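Long-range contact in exotoxin 6 (Staphylococcus aureus subsp. aureus Mu50, PDB 4ZYS), which is a staphylococcal superantigen-like exotoxin, probably secreted to act on host immune factors and possibly to bind sugars: residues 60-71 against 88-96. Sequence-based numbering, arbitrary orientation.
Sequences KFKDGDNSNIDV and GGVTKTNSQ
Thr93 and Asp70 meet side chain to side chain, crossing at about a right angle. Thr93 OG1 stands anti to its own backbone N (chi1 -159°) and donates to Asp70 OD1 at 2.7 Å. It arrives on the syn side of the carboxylate, 19° out of its plane. The same OD1 also accepts from Asn26 N. Asp70 OD2 pairs with Lys125, and a water links it to Asn94 N. Both carboxylate oxygens are thus held, which should fix the rotation of the group and probably favours its charged form.

The backbones beneath form an antiparallel pair. Asp70 and Thr91 are hydrogen-bonded both ways, with Asp70 N to Thr91 O at 2.9 Å and Thr91 N to Asp70 O at 3.1 Å. Thr93 N continues the ladder to Asn68 O. This is the hairpin of strands 69-74 and 84-92 in the OB-fold domain. The chain turns a corner at Asn68, so strand 64-67 runs off to pair with strand 27-34.

On the face that carries Val71 and Val90, Val90 CG1 sits over the Phe61 ring in an off-centre CH-pi contact, 4.1 Å from the centroid. Val90 O meets the ring edge at CZ instead. Ile69 CD1 comes to 4.0 Å from the same Val90 CG1. Leu53 touches both Phe61 and Val90.

Lys92 starts away from strand 69-71 but bends at chi2 (-74°), which brings its end back past Phe61. Lys60 slides past it in the opposite direction, its own amine paired with Asp127. Lys92 NZ donates to Lys60 O at 3.1 Å, tilted from the carbonyl plane. One water joins this amine to Asn66 OD1 and Asn68 OD1; a second joins it to Asn68 ND2.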
# COMPACT_ATOMS: atom_id res chain seq x y z
N LYS A 60 11.22 -11.05 -7.06
CA LYS A 60 9.90 -11.68 -7.23
C LYS A 60 9.49 -11.81 -8.71
O LYS A 60 8.77 -12.74 -9.08
CB LYS A 60 8.85 -10.84 -6.50
CG LYS A 60 7.55 -11.56 -6.20
CD LYS A 60 6.75 -10.75 -5.19
CE LYS A 60 5.28 -11.01 -5.31
NZ LYS A 60 4.55 -10.30 -4.23
N PHE A 61 9.93 -10.85 -9.54
CA PHE A 61 9.54 -10.80 -10.95
C PHE A 61 10.71 -11.15 -11.84
O PHE A 61 11.85 -10.78 -11.55
CB PHE A 61 8.93 -9.42 -11.30
CG PHE A 61 7.83 -9.05 -10.33
CD1 PHE A 61 6.56 -9.60 -10.46
CD2 PHE A 61 8.10 -8.26 -9.22
CE1 PHE A 61 5.57 -9.35 -9.50
CE2 PHE A 61 7.12 -8.03 -8.26
CZ PHE A 61 5.85 -8.56 -8.41
N LYS A 62 10.41 -11.89 -12.92
CA LYS A 62 11.41 -12.27 -13.92
C LYS A 62 11.75 -11.05 -14.80
O LYS A 62 10.94 -10.14 -14.92
CB LYS A 62 10.93 -13.47 -14.78
CG LYS A 62 9.60 -13.25 -15.50
CD LYS A 62 9.55 -14.01 -16.81
CE LYS A 62 8.17 -14.53 -17.14
NZ LYS A 62 8.10 -15.06 -18.54
N ASP A 63 12.94 -11.05 -15.42
CA ASP A 63 13.30 -9.96 -16.32
C ASP A 63 12.44 -10.09 -17.57
O ASP A 63 12.03 -11.20 -17.95
CB ASP A 63 14.81 -9.99 -16.64
CG ASP A 63 15.66 -9.54 -15.47
OD1 ASP A 63 15.75 -8.30 -15.22
OD2 ASP A 63 16.26 -10.42 -14.79
N GLY A 64 12.10 -8.95 -18.16
CA GLY A 64 11.23 -8.95 -19.32
C GLY A 64 9.77 -8.97 -18.93
O GLY A 64 9.39 -8.47 -17.86
N ASP A 65 8.95 -9.54 -19.82
CA ASP A 65 7.50 -9.61 -19.72
C ASP A 65 7.00 -10.38 -18.50
O ASP A 65 7.28 -11.57 -18.34
CB ASP A 65 6.93 -10.28 -21.00
CG ASP A 65 5.41 -10.36 -21.11
OD1 ASP A 65 4.72 -9.99 -20.14
OD2 ASP A 65 4.92 -10.80 -22.15
N ASN A 66 6.20 -9.68 -17.67
CA ASN A 66 5.44 -10.21 -16.54
C ASN A 66 3.99 -9.89 -16.83
O ASN A 66 3.60 -8.73 -16.71
CB ASN A 66 5.90 -9.61 -15.20
CG ASN A 66 7.24 -10.11 -14.73
OD1 ASN A 66 7.34 -11.05 -13.94
ND2 ASN A 66 8.30 -9.50 -15.23
N SER A 67 3.20 -10.86 -17.30
CA SER A 67 1.81 -10.60 -17.69
C SER A 67 0.76 -11.15 -16.71
O SER A 67 -0.39 -11.36 -17.11
CB SER A 67 1.54 -11.14 -19.09
OG SER A 67 2.03 -10.23 -20.05
N ASN A 68 1.14 -11.34 -15.44
CA ASN A 68 0.25 -11.88 -14.40
C ASN A 68 0.37 -11.01 -13.14
O ASN A 68 0.53 -11.51 -12.03
CB ASN A 68 0.68 -13.34 -14.11
CG ASN A 68 2.12 -13.46 -13.59
OD1 ASN A 68 3.02 -12.63 -13.88
ND2 ASN A 68 2.36 -14.44 -12.73
N ILE A 69 0.35 -9.69 -13.32
CA ILE A 69 0.59 -8.82 -12.18
C ILE A 69 -0.57 -7.90 -11.93
O ILE A 69 -1.38 -7.63 -12.83
CB ILE A 69 1.93 -8.00 -12.36
CG1 ILE A 69 1.96 -7.18 -13.67
CG2 ILE A 69 3.15 -8.89 -12.25
CD1 ILE A 69 2.78 -5.87 -13.62
N ASP A 70 -0.64 -7.41 -10.69
CA ASP A 70 -1.57 -6.36 -10.27
C ASP A 70 -0.72 -5.19 -9.87
O ASP A 70 0.39 -5.38 -9.36
CB ASP A 70 -2.49 -6.80 -9.11
CG ASP A 70 -3.41 -7.95 -9.45
OD1 ASP A 70 -3.53 -8.29 -10.65
OD2 ASP A 70 -3.99 -8.53 -8.51
N VAL A 71 -1.20 -3.97 -10.12
CA VAL A 71 -0.42 -2.79 -9.77
C VAL A 71 -1.28 -1.85 -8.96
O VAL A 71 -2.49 -1.75 -9.17
CB VAL A 71 0.26 -2.08 -10.99
CG1 VAL A 71 1.18 -3.04 -11.74
CG2 VAL A 71 -0.77 -1.46 -11.94
N GLY A 88 7.04 0.18 -5.36
CA GLY A 88 6.38 -1.05 -4.92
C GLY A 88 4.98 -1.22 -5.47
O GLY A 88 4.69 -0.80 -6.60
N GLY A 89 4.12 -1.83 -4.67
CA GLY A 89 2.72 -2.09 -5.01
C GLY A 89 2.49 -3.00 -6.20
O GLY A 89 1.42 -2.94 -6.83
N VAL A 90 3.51 -3.83 -6.54
CA VAL A 90 3.44 -4.80 -7.65
C VAL A 90 3.36 -6.16 -7.02
O VAL A 90 4.24 -6.57 -6.26
CB VAL A 90 4.58 -4.70 -8.71
CG1 VAL A 90 4.28 -5.60 -9.91
CG2 VAL A 90 4.75 -3.24 -9.18
N THR A 91 2.25 -6.83 -7.29
CA THR A 91 1.91 -8.14 -6.74
C THR A 91 1.51 -9.12 -7.87
O THR A 91 1.34 -8.70 -9.01
CB THR A 91 0.75 -7.97 -5.70
OG1 THR A 91 -0.35 -7.31 -6.31
CG2 THR A 91 1.16 -7.21 -4.44
N LYS A 92 1.37 -10.42 -7.52
CA LYS A 92 0.92 -11.46 -8.43
C LYS A 92 -0.60 -11.38 -8.48
O LYS A 92 -1.24 -11.19 -7.45
CB LYS A 92 1.38 -12.87 -7.98
CG LYS A 92 2.91 -13.05 -7.81
CD LYS A 92 3.70 -13.12 -9.15
CE LYS A 92 5.19 -13.01 -8.94
NZ LYS A 92 5.96 -13.58 -10.08
N THR A 93 -1.17 -11.52 -9.67
CA THR A 93 -2.61 -11.48 -9.85
C THR A 93 -3.25 -12.75 -9.25
O THR A 93 -2.56 -13.77 -9.08
CB THR A 93 -2.95 -11.31 -11.33
OG1 THR A 93 -4.27 -10.79 -11.40
CG2 THR A 93 -2.86 -12.62 -12.13
N ASN A 94 -4.57 -12.70 -8.96
CA ASN A 94 -5.30 -13.85 -8.43
C ASN A 94 -5.38 -14.97 -9.46
O ASN A 94 -5.48 -14.71 -10.66
CB ASN A 94 -6.72 -13.46 -7.98
CG ASN A 94 -6.81 -12.71 -6.66
OD1 ASN A 94 -5.81 -12.30 -6.06
ND2 ASN A 94 -8.02 -12.57 -6.13
N SER A 95 -5.38 -16.22 -8.96
CA SER A 95 -5.57 -17.40 -9.79
C SER A 95 -7.04 -17.45 -10.19
O SER A 95 -7.85 -16.76 -9.57
CB SER A 95 -5.13 -18.65 -9.02
OG SER A 95 -5.60 -18.62 -7.69
N GLN A 96 -7.39 -18.20 -11.23
CA GLN A 96 -8.76 -18.32 -11.72
C GLN A 96 -9.77 -18.72 -10.60
O GLN A 96 -10.81 -18.06 -10.52
CB GLN A 96 -8.84 -19.30 -12.91
CG GLN A 96 -9.91 -18.94 -13.96
CD GLN A 96 -9.79 -17.54 -14.53
OE1 GLN A 96 -8.72 -17.06 -14.90
NE2 GLN A 96 -10.92 -16.85 -14.63
O HOH W 1 5.33 -12.39 -12.55
O HOH W 2 4.60 -15.96 -11.67
O HOH W 3 -6.14 -10.01 -8.61